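Local coordinates for protein glycerol-3-phosphate dehydrogenase [NAD(+)] (Dunaliella salina, PDB 6IUY) that converts dihydroxyacetone phosphate directly to glycerol, joining a phosphatase domain of haloacid dehalogenase type to an NAD-dependent glycerol-3-phosphate dehydrogenase, at residues A[473-478]-A[528-533]; A[534-539]-A[550-555]. One frame throughout, in Å; residues are numbered along the deposited sequence.

Contact 1. Residues A[473-478]-A[528-533]; sequences IGDGLG and RNRRVA. With 13P (1,3-dihydroxyacetonephosphate), chain D; NAD (nicotinamide-adenine-dinucleotide), chain C.
Asp475 and Arg530 form a salt bridge between two helices of the all-helical C-terminal domain of the dehydrogenase, near the end of helix 454-477 and the beginning of helix 528-541. Arg530 NH1 lies 2.5 Å from Asp475 OD2, a short but bent bond that meets the oxygen on its anti side, with carboxylate and guanidinium planes 48° apart. Arg530 CG is anti to the backbone N (chi1 180°), and bends at chi2 and chi3 bring the guanidinium back to the acid. Lys484 shares OD2, while Glu534 takes Arg530 NH2. Deeper in, Ala533 CB packs 4.3 Å from Ile473 CG1, bringing the backbones close. The first turn of helix 528-541 faces the active site: its amides bind the substrate phosphate, Arg528 N to O2P and Asn529 N to O3P. Arg528 NE and NH2 reach the bridging O1, and NH1 reaches NAD O2A. A leucine in place of Arg528 would probably leave O1 and the NAD phosphate without these donors, weakening the link between substrate and cofactor. The nicotinamide amide lies over that guanidinium, its N7N 3.1 Å above the plane.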
ATOM      1  N   ILE A 473     -13.395  16.429   9.635  1.00 38.20           N
ATOM      2  CA  ILE A 473     -14.445  17.310   9.129  1.00 39.18           C
ATOM      3  C   ILE A 473     -15.618  16.432   8.682  1.00 42.88           C
ATOM      4  O   ILE A 473     -16.767  16.726   8.990  1.00 39.51           O
ATOM      5  CB  ILE A 473     -13.966  18.183   7.967  1.00 41.24           C
ATOM      6  CG1 ILE A 473     -12.928  19.200   8.449  1.00 38.11           C
ATOM      7  CG2 ILE A 473     -15.136  18.925   7.350  1.00 41.43           C
ATOM      8  CD1 ILE A 473     -12.226  19.913   7.308  1.00 37.08           C
ATOM      9  N   GLY A 474     -15.308  15.320   8.014  1.00 39.27           N
ATOM     10  CA  GLY A 474     -16.304  14.312   7.698  1.00 42.21           C
ATOM     11  C   GLY A 474     -17.098  13.864   8.905  1.00 43.32           C
ATOM     12  O   GLY A 474     -18.333  13.891   8.887  1.00 44.50           O
ATOM     13  N   ASP A 475     -16.392  13.468   9.962  1.00 42.10           N
ATOM     14  CA  ASP A 475     -17.022  13.014  11.192  1.00 37.17           C
ATOM     15  C   ASP A 475     -17.936  14.082  11.776  1.00 41.90           C
ATOM     16  O   ASP A 475     -19.008  13.776  12.304  1.00 46.79           O
ATOM     17  CB  ASP A 475     -15.972  12.639  12.238  1.00 43.16           C
ATOM     18  CG  ASP A 475     -15.300  11.294  11.967  1.00 43.85           C
ATOM     19  OD1 ASP A 475     -15.810  10.512  11.149  1.00 46.44           O
ATOM     20  OD2 ASP A 475     -14.251  11.007  12.601  1.00 43.67           O
ATOM     21  N   GLY A 476     -17.491  15.331  11.718  1.00 42.62           N
ATOM     22  CA  GLY A 476     -18.248  16.438  12.275  1.00 44.62           C
ATOM     23  C   GLY A 476     -19.537  16.636  11.498  1.00 45.73           C
ATOM     24  O   GLY A 476     -20.562  16.975  12.071  1.00 45.04           O
ATOM     25  N   LEU A 477     -19.477  16.397  10.190  1.00 43.55           N
ATOM     26  CA  LEU A 477     -20.649  16.456   9.327  1.00 43.53           C
ATOM     27  C   LEU A 477     -21.658  15.344   9.565  1.00 47.25           C
ATOM     28  O   LEU A 477     -22.824  15.512   9.255  1.00 53.43           O
ATOM     29  CB  LEU A 477     -20.227  16.392   7.875  1.00 47.59           C
ATOM     30  CG  LEU A 477     -19.577  17.645   7.345  1.00 47.45           C
ATOM     31  CD1 LEU A 477     -19.336  17.468   5.866  1.00 48.10           C
ATOM     32  CD2 LEU A 477     -20.526  18.783   7.631  1.00 51.52           C
ATOM     33  N   GLY A 478     -21.213  14.196  10.068  1.00 39.77           N
ATOM     34  CA  GLY A 478     -22.105  13.068  10.201  1.00 42.48           C
ATOM     35  C   GLY A 478     -21.994  11.995   9.116  1.00 44.65           C
ATOM     36  O   GLY A 478     -22.687  10.990   9.207  1.00 43.69           O
ATOM     37  N   ARG A 528      -5.449  13.279  17.196  1.00 40.21           N
ATOM     38  CA  ARG A 528      -5.847  14.558  17.749  1.00 37.40           C
ATOM     39  C   ARG A 528      -6.389  15.456  16.668  1.00 34.90           C
ATOM     40  O   ARG A 528      -7.259  16.283  16.935  1.00 35.41           O
ATOM     41  CB  ARG A 528      -4.668  15.229  18.470  1.00 36.60           C
ATOM     42  CG  ARG A 528      -4.128  14.391  19.625  1.00 38.84           C
ATOM     43  CD  ARG A 528      -2.755  14.867  20.096  1.00 37.09           C
ATOM     44  NE  ARG A 528      -1.750  14.883  19.031  1.00 43.70           N
ATOM     45  CZ  ARG A 528      -0.490  15.295  19.203  1.00 41.34           C
ATOM     46  NH1 ARG A 528      -0.081  15.704  20.397  1.00 38.32           N
ATOM     47  NH2 ARG A 528       0.359  15.303  18.194  1.00 35.72           N
ATOM     48  N   ASN A 529      -5.858  15.313  15.455  1.00 36.27           N
ATOM     49  CA  ASN A 529      -6.285  16.121  14.318  1.00 38.02           C
ATOM     50  C   ASN A 529      -7.726  15.847  13.931  1.00 38.78           C
ATOM     51  O   ASN A 529      -8.492  16.778  13.644  1.00 37.80           O
ATOM     52  CB  ASN A 529      -5.385  15.878  13.107  1.00 37.26           C
ATOM     53  CG  ASN A 529      -4.024  16.532  13.252  1.00 42.37           C
ATOM     54  OD1 ASN A 529      -3.910  17.772  13.299  1.00 37.14           O
ATOM     55  ND2 ASN A 529      -2.975  15.706  13.297  1.00 38.46           N
ATOM     56  N   ARG A 530      -8.078  14.564  13.901  1.00 38.67           N
ATOM     57  CA  ARG A 530      -9.460  14.119  13.656  1.00 38.96           C
ATOM     58  C   ARG A 530     -10.360  14.649  14.741  1.00 39.77           C
ATOM     59  O   ARG A 530     -11.477  15.090  14.478  1.00 36.47           O
ATOM     60  CB  ARG A 530      -9.560  12.585  13.627  1.00 33.76           C
ATOM     61  CG  ARG A 530     -10.963  12.031  13.384  1.00 36.03           C
ATOM     62  CD  ARG A 530     -11.245  10.790  14.197  1.00 37.43           C
ATOM     63  NE  ARG A 530     -11.675  11.138  15.553  1.00 42.85           N
ATOM     64  CZ  ARG A 530     -12.834  11.729  15.829  1.00 44.99           C
ATOM     65  NH1 ARG A 530     -13.671  12.049  14.839  1.00 40.30           N
ATOM     66  NH2 ARG A 530     -13.147  12.013  17.081  1.00 43.92           N
ATOM     67  N   ARG A 531      -9.874  14.588  15.979  1.00 38.67           N
ATOM     68  CA  ARG A 531     -10.720  14.900  17.127  1.00 37.63           C
ATOM     69  C   ARG A 531     -11.089  16.371  17.157  1.00 44.44           C
ATOM     70  O   ARG A 531     -12.257  16.731  17.379  1.00 43.37           O
ATOM     71  CB  ARG A 531     -10.029  14.514  18.422  1.00 44.25           C
ATOM     72  CG  ARG A 531     -10.903  14.738  19.649  1.00 46.69           C
ATOM     73  CD  ARG A 531     -10.124  14.507  20.939  1.00 45.35           C
ATOM     74  NE  ARG A 531     -10.671  15.342  21.999  1.00 55.67           N
ATOM     75  CZ  ARG A 531      -9.935  16.015  22.877  1.00 48.00           C
ATOM     76  NH1 ARG A 531      -8.612  15.944  22.825  1.00 46.03           N
ATOM     77  NH2 ARG A 531     -10.526  16.757  23.802  1.00 53.54           N
ATOM     78  N   VAL A 532     -10.095  17.224  16.912  1.00 35.05           N
ATOM     79  CA  VAL A 532     -10.323  18.654  16.893  1.00 37.45           C
ATOM     80  C   VAL A 532     -11.098  19.127  15.675  1.00 36.43           C
ATOM     81  O   VAL A 532     -11.870  20.087  15.757  1.00 33.22           O
ATOM     82  CB  VAL A 532      -8.995  19.436  16.927  1.00 34.46           C
ATOM     83  CG1 VAL A 532      -9.277  20.932  16.815  1.00 30.65           C
ATOM     84  CG2 VAL A 532      -8.235  19.110  18.200  1.00 32.02           C
ATOM     85  N   ALA A 533     -10.839  18.497  14.537  1.00 30.44           N
ATOM     86  CA  ALA A 533     -11.475  18.887  13.304  1.00 36.86           C
ATOM     87  C   ALA A 533     -12.955  18.509  13.356  1.00 37.46           C
ATOM     88  O   ALA A 533     -13.792  19.247  12.869  1.00 38.44           O
ATOM     89  CB  ALA A 533     -10.779  18.248  12.108  1.00 30.92           C
TER
HETATM   90  P   13P D 702      -2.490  13.291  15.725  0.61 45.18           P
HETATM   91  O1P 13P D 702      -2.059  12.183  14.794  0.86 48.23           O
HETATM   92  O2P 13P D 702      -2.796  12.640  17.043  0.88 38.29           O
HETATM   93  O3P 13P D 702      -3.711  13.939  15.129  0.33 40.72           O
HETATM   94  O1  13P D 702      -1.419  14.447  15.985  0.26 42.05           O
HETATM   95  C1  13P D 702      -0.227  14.565  15.242  1.00 39.52           C
HETATM   96  C2  13P D 702       0.395  13.209  15.253  1.00 40.87           C
HETATM   97  O2  13P D 702       0.233  12.483  16.211  0.10 41.08           O
HETATM   98  C3  13P D 702       1.211  12.728  14.087  1.00 45.16           C
HETATM   99  O3  13P D 702       0.922  11.354  13.877  0.26 40.68           O
HETATM  100  PA  NAD C 701       2.918  17.568  21.963  1.00 34.79           P
HETATM  101  O1A NAD C 701       2.572  16.778  23.157  1.00 30.91           O
HETATM  102  O2A NAD C 701       1.834  17.595  20.894  1.00 37.43           O
HETATM  103  O5B NAD C 701       3.210  19.120  22.365  1.00 35.89           O
HETATM  104  C5B NAD C 701       3.625  19.455  23.698  1.00 35.64           C
HETATM  105  C4B NAD C 701       5.069  20.017  23.670  1.00 35.69           C
HETATM  106  O4B NAD C 701       5.082  21.171  23.059  1.00 40.83           O
HETATM  107  C3B NAD C 701       5.520  20.331  25.099  1.00 39.02           C
HETATM  108  O3B NAD C 701       6.387  19.416  25.588  1.00 39.80           O
HETATM  109  C2B NAD C 701       6.206  21.706  24.988  1.00 36.02           C
HETATM  110  O2B NAD C 701       7.503  21.650  25.729  1.00 44.05           O
HETATM  111  C1B NAD C 701       6.360  21.875  23.720  1.00 35.72           C
HETATM  112  N9A NAD C 701       6.387  23.246  23.430  1.00 36.63           N
HETATM  113  C8A NAD C 701       5.433  24.179  23.654  1.00 36.67           C
HETATM  114  N7A NAD C 701       5.913  25.362  23.209  1.00 36.88           N
HETATM  115  C5A NAD C 701       7.171  25.170  22.729  1.00 39.71           C
HETATM  116  C6A NAD C 701       8.109  26.027  22.183  1.00 38.14           C
HETATM  117  N6A NAD C 701       7.966  27.428  21.985  1.00 43.24           N
HETATM  118  N1A NAD C 701       9.290  25.551  21.767  1.00 41.02           N
HETATM  119  C2A NAD C 701       9.563  24.222  21.900  1.00 41.90           C
HETATM  120  N3A NAD C 701       8.654  23.382  22.446  1.00 35.87           N
HETATM  121  C4A NAD C 701       7.459  23.862  22.857  1.00 37.95           C
HETATM  122  O3  NAD C 701       4.264  16.950  21.345  1.00 36.60           O
HETATM  123  PN  NAD C 701       4.499  15.447  20.837  1.00 35.86           P
HETATM  124  O1N NAD C 701       3.313  14.564  21.178  1.00 37.32           O
HETATM  125  O2N NAD C 701       5.752  14.863  21.450  1.00 32.00           O
HETATM  126  O5D NAD C 701       4.588  15.506  19.262  1.00 36.21           O
HETATM  127  C5D NAD C 701       5.696  16.098  18.610  1.00 39.20           C
HETATM  128  C4D NAD C 701       5.808  15.449  17.224  1.00 37.00           C
HETATM  129  O4D NAD C 701       5.548  14.157  17.298  1.00 34.47           O
HETATM  130  C3D NAD C 701       4.744  16.043  16.322  1.00 34.45           C
HETATM  131  O3D NAD C 701       5.306  16.372  15.146  1.00 34.45           O
HETATM  132  C2D NAD C 701       3.699  14.908  16.130  1.00 38.45           C
HETATM  133  O2D NAD C 701       3.023  15.143  14.827  1.00 36.92           O
HETATM  134  C1D NAD C 701       4.417  13.821  16.185  1.00 37.75           C
HETATM  135  N1N NAD C 701       3.712  12.629  16.611  1.00 38.38           N
HETATM  136  C2N NAD C 701       2.819  12.632  17.662  1.00 36.14           C
HETATM  137  C3N NAD C 701       2.169  11.457  18.036  1.00 41.35           C
HETATM  138  C7N NAD C 701       1.157  11.509  19.201  1.00 41.30           C
HETATM  139  O7N NAD C 701       0.373  10.597  19.375  1.00 41.86           O
HETATM  140  N7N NAD C 701       1.176  12.652  20.080  1.00 40.80           N
HETATM  141  C4N NAD C 701       2.407  10.273  17.372  1.00 43.10           C
HETATM  142  C5N NAD C 701       3.323  10.255  16.336  1.00 38.17           C
HETATM  143  C6N NAD C 701       3.973  11.436  15.975  1.00 39.32           C

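Contact 2. Residues A[534-539]-A[550-555]; sequences EAWAQK and EKLEKE
Leu552 points its CD1 methyl at Trp536, reaching CA and CB of that residue at 3.6 Å each, so the touch falls at the root of the tryptophan and not over its ring. The leucine meets the tryptophan side chain nearly perpendicular to it, and the same methyl sits near the plane of the indole, at its edge beside Trp536 CD1. The other branch, Leu552 CD2, meets the aliphatic part of Lys539 at CE, 4.0 Å away, where the two side chains run past each other in opposite directions. Ala535, one residue before Trp536, contributes a lesser touch from its backbone carbon. With CG of Trp536 anti to the backbone N (chi1 -179°), the indole stacks with Phe549 of helix 549-556, leaving the edge of the ring near its CD1 for Leu552. Val547, in the connection between the helices, touches Trp536, Lys539 and Leu552 and fills in around the same leucine. The helical segments of this C-terminal domain run with axes 10.6 Å apart at their closest, at 124° between their N-to-C directions, and one leucine bridges much of that separation. Towards the outside, Lys539 NZ remains 4.9 Å from Glu555 OE2, too far for a salt bridge. No hydrogen bond crosses between the two segments, which is consistent with an association resting mainly on apolar burial, to which the charges probably add no more than a long-range attraction.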
ATOM      1  N   GLU A 534     -13.271  17.382  13.987  1.00 39.08           N
ATOM      2  CA  GLU A 534     -14.659  17.009  14.229  1.00 40.22           C
ATOM      3  C   GLU A 534     -15.381  18.121  14.993  1.00 44.25           C
ATOM      4  O   GLU A 534     -16.438  18.594  14.559  1.00 41.48           O
ATOM      5  CB  GLU A 534     -14.743  15.697  15.007  1.00 40.16           C
ATOM      6  CG  GLU A 534     -16.166  15.344  15.522  1.00 41.85           C
ATOM      7  CD  GLU A 534     -16.228  13.946  16.139  1.00 51.61           C
ATOM      8  OE1 GLU A 534     -15.598  13.707  17.190  1.00 59.31           O
ATOM      9  OE2 GLU A 534     -16.888  13.064  15.565  1.00 57.03           O
ATOM     10  N   ALA A 535     -14.813  18.541  16.125  1.00 38.55           N
ATOM     11  CA  ALA A 535     -15.414  19.614  16.928  1.00 33.78           C
ATOM     12  C   ALA A 535     -15.532  20.918  16.143  1.00 37.74           C
ATOM     13  O   ALA A 535     -16.549  21.603  16.213  1.00 43.50           O
ATOM     14  CB  ALA A 535     -14.619  19.827  18.198  1.00 34.51           C
ATOM     15  N   TRP A 536     -14.512  21.264  15.372  1.00 36.90           N
ATOM     16  CA  TRP A 536     -14.584  22.476  14.556  1.00 42.72           C
ATOM     17  C   TRP A 536     -15.763  22.443  13.591  1.00 45.11           C
ATOM     18  O   TRP A 536     -16.493  23.426  13.445  1.00 46.30           O
ATOM     19  CB  TRP A 536     -13.303  22.646  13.767  1.00 39.76           C
ATOM     20  CG  TRP A 536     -13.199  23.871  12.891  1.00 39.97           C
ATOM     21  CD1 TRP A 536     -12.694  25.086  13.243  1.00 41.96           C
ATOM     22  CD2 TRP A 536     -13.538  23.969  11.501  1.00 45.92           C
ATOM     23  NE1 TRP A 536     -12.714  25.942  12.167  1.00 45.66           N
ATOM     24  CE2 TRP A 536     -13.230  25.280  11.086  1.00 44.32           C
ATOM     25  CE3 TRP A 536     -14.075  23.077  10.568  1.00 45.62           C
ATOM     26  CZ2 TRP A 536     -13.445  25.722   9.786  1.00 46.21           C
ATOM     27  CZ3 TRP A 536     -14.289  23.517   9.283  1.00 39.18           C
ATOM     28  CH2 TRP A 536     -13.976  24.826   8.902  1.00 48.75           C
ATOM     29  N   ALA A 537     -15.926  21.313  12.915  1.00 44.19           N
ATOM     30  CA  ALA A 537     -16.936  21.190  11.872  1.00 44.59           C
ATOM     31  C   ALA A 537     -18.325  21.160  12.497  1.00 42.50           C
ATOM     32  O   ALA A 537     -19.252  21.739  11.956  1.00 47.60           O
ATOM     33  CB  ALA A 537     -16.679  19.938  11.006  1.00 40.09           C
ATOM     34  N   GLN A 538     -18.478  20.510  13.646  1.00 43.24           N
ATOM     35  CA  GLN A 538     -19.756  20.570  14.360  1.00 45.50           C
ATOM     36  C   GLN A 538     -20.168  22.004  14.694  1.00 49.43           C
ATOM     37  O   GLN A 538     -21.343  22.372  14.593  1.00 47.53           O
ATOM     38  CB  GLN A 538     -19.701  19.761  15.648  1.00 41.40           C
ATOM     39  CG  GLN A 538     -19.793  18.293  15.419  1.00 49.37           C
ATOM     40  CD  GLN A 538     -19.359  17.497  16.615  1.00 47.69           C
ATOM     41  OE1 GLN A 538     -18.739  18.025  17.537  1.00 49.92           O
ATOM     42  NE2 GLN A 538     -19.677  16.214  16.611  1.00 50.58           N
ATOM     43  N   LYS A 539     -19.201  22.814  15.102  1.00 45.69           N
ATOM     44  CA  LYS A 539     -19.502  24.176  15.513  1.00 48.44           C
ATOM     45  C   LYS A 539     -19.761  25.080  14.311  1.00 49.21           C
ATOM     46  O   LYS A 539     -20.681  25.898  14.334  1.00 51.97           O
ATOM     47  CB  LYS A 539     -18.361  24.728  16.374  1.00 45.67           C
ATOM     48  CG  LYS A 539     -18.279  24.060  17.734  1.00 46.34           C
ATOM     49  CD  LYS A 539     -16.986  24.401  18.449  1.00 48.98           C
ATOM     50  CE  LYS A 539     -16.857  23.630  19.750  1.00 51.04           C
ATOM     51  NZ  LYS A 539     -17.992  23.936  20.662  1.00 55.64           N
ATOM     52  N   GLU A 550      -7.011  27.180  16.241  1.00 42.79           N
ATOM     53  CA  GLU A 550      -6.115  27.634  17.286  1.00 43.75           C
ATOM     54  C   GLU A 550      -6.826  27.687  18.631  1.00 44.04           C
ATOM     55  O   GLU A 550      -6.300  27.202  19.632  1.00 44.23           O
ATOM     56  CB  GLU A 550      -5.538  28.999  16.946  1.00 43.99           C
ATOM     57  CG  GLU A 550      -4.429  29.383  17.897  1.00 54.64           C
ATOM     58  CD  GLU A 550      -3.712  30.652  17.478  1.00 66.13           C
ATOM     59  OE1 GLU A 550      -4.238  31.373  16.590  1.00 67.43           O
ATOM     60  OE2 GLU A 550      -2.624  30.916  18.038  1.00 69.45           O
ATOM     61  N   LYS A 551      -8.027  28.262  18.665  1.00 43.60           N
ATOM     62  CA  LYS A 551      -8.798  28.294  19.904  1.00 44.11           C
ATOM     63  C   LYS A 551      -9.097  26.894  20.446  1.00 40.62           C
ATOM     64  O   LYS A 551      -8.946  26.647  21.644  1.00 40.15           O
ATOM     65  CB  LYS A 551     -10.120  29.042  19.708  1.00 44.76           C
ATOM     66  CG  LYS A 551     -10.008  30.567  19.576  1.00 52.34           C
ATOM     67  CD  LYS A 551     -11.397  31.174  19.298  1.00 54.09           C
ATOM     68  CE  LYS A 551     -11.355  32.677  19.070  1.00 67.98           C
ATOM     69  NZ  LYS A 551     -12.736  33.238  18.884  1.00 73.19           N
ATOM     70  N   LEU A 552      -9.530  25.983  19.575  1.00 39.18           N
ATOM     71  CA  LEU A 552      -9.879  24.624  19.997  1.00 36.36           C
ATOM     72  C   LEU A 552      -8.668  23.856  20.483  1.00 35.58           C
ATOM     73  O   LEU A 552      -8.763  23.036  21.409  1.00 38.90           O
ATOM     74  CB  LEU A 552     -10.561  23.859  18.836  1.00 34.51           C
ATOM     75  CG  LEU A 552     -11.928  24.418  18.436  1.00 41.03           C
ATOM     76  CD1 LEU A 552     -12.473  23.766  17.134  1.00 38.72           C
ATOM     77  CD2 LEU A 552     -12.922  24.249  19.593  1.00 32.28           C
ATOM     78  N   GLU A 553      -7.522  24.101  19.855  1.00 40.73           N
ATOM     79  CA  GLU A 553      -6.284  23.449  20.293  1.00 37.46           C
ATOM     80  C   GLU A 553      -6.033  23.776  21.768  1.00 38.60           C
ATOM     81  O   GLU A 553      -5.726  22.894  22.586  1.00 37.95           O
ATOM     82  CB  GLU A 553      -5.100  23.885  19.412  1.00 41.85           C
ATOM     83  CG  GLU A 553      -3.728  23.374  19.900  1.00 40.64           C
ATOM     84  CD  GLU A 553      -2.563  24.003  19.153  1.00 44.49           C
ATOM     85  OE1 GLU A 553      -2.344  25.234  19.272  1.00 46.43           O
ATOM     86  OE2 GLU A 553      -1.846  23.263  18.444  1.00 44.35           O
ATOM     87  N   LYS A 554      -6.227  25.044  22.114  1.00 38.65           N
ATOM     88  CA  LYS A 554      -6.027  25.525  23.470  1.00 36.52           C
ATOM     89  C   LYS A 554      -7.056  24.881  24.395  1.00 38.49           C
ATOM     90  O   LYS A 554      -6.743  24.374  25.489  1.00 37.55           O
ATOM     91  CB  LYS A 554      -6.129  27.060  23.486  1.00 44.91           C
ATOM     92  CG  LYS A 554      -5.656  27.741  24.763  1.00 46.87           C
ATOM     93  CD  LYS A 554      -4.895  29.029  24.438  1.00 53.17           C
ATOM     94  CE  LYS A 554      -3.495  28.705  23.898  1.00 61.72           C
ATOM     95  NZ  LYS A 554      -2.670  29.894  23.522  1.00 56.88           N
ATOM     96  N   GLU A 555      -8.290  24.841  23.917  1.00 35.60           N
ATOM     97  CA  GLU A 555      -9.408  24.334  24.709  1.00 38.91           C
ATOM     98  C   GLU A 555      -9.408  22.808  24.871  1.00 38.88           C
ATOM     99  O   GLU A 555      -9.837  22.300  25.909  1.00 34.56           O
ATOM    100  CB  GLU A 555     -10.723  24.798  24.057  1.00 41.31           C
ATOM    101  CG  GLU A 555     -12.038  24.354  24.714  1.00 39.73           C
ATOM    102  CD  GLU A 555     -13.264  24.769  23.860  1.00 51.22           C
ATOM    103  OE1 GLU A 555     -13.157  25.749  23.087  1.00 53.01           O
ATOM    104  OE2 GLU A 555     -14.319  24.097  23.929  1.00 54.37           O
TER

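Helix 528-541 serves both contacts, its first half in contact 1 and its second in contact 2, so one rod is held against helix 454-477 and also against helix 549-556. The centres of the two contacts lie about 9 Å apart, and each combines two buried residues with two partly exposed ones. The chemistry nevertheless diverges: contact 1 couples a charged pair to an apolar patch and ends at substrate and cofactor, whereas contact 2 is apolar across its segments and lies farther from the ligands. The two join directly where Val532 CG1 packs 3.8 Å from Leu552 CB, and where Ala537 CB meets Ile473 O. Together they illustrate how a ligand-binding helix start can belong to a helix packed along its length.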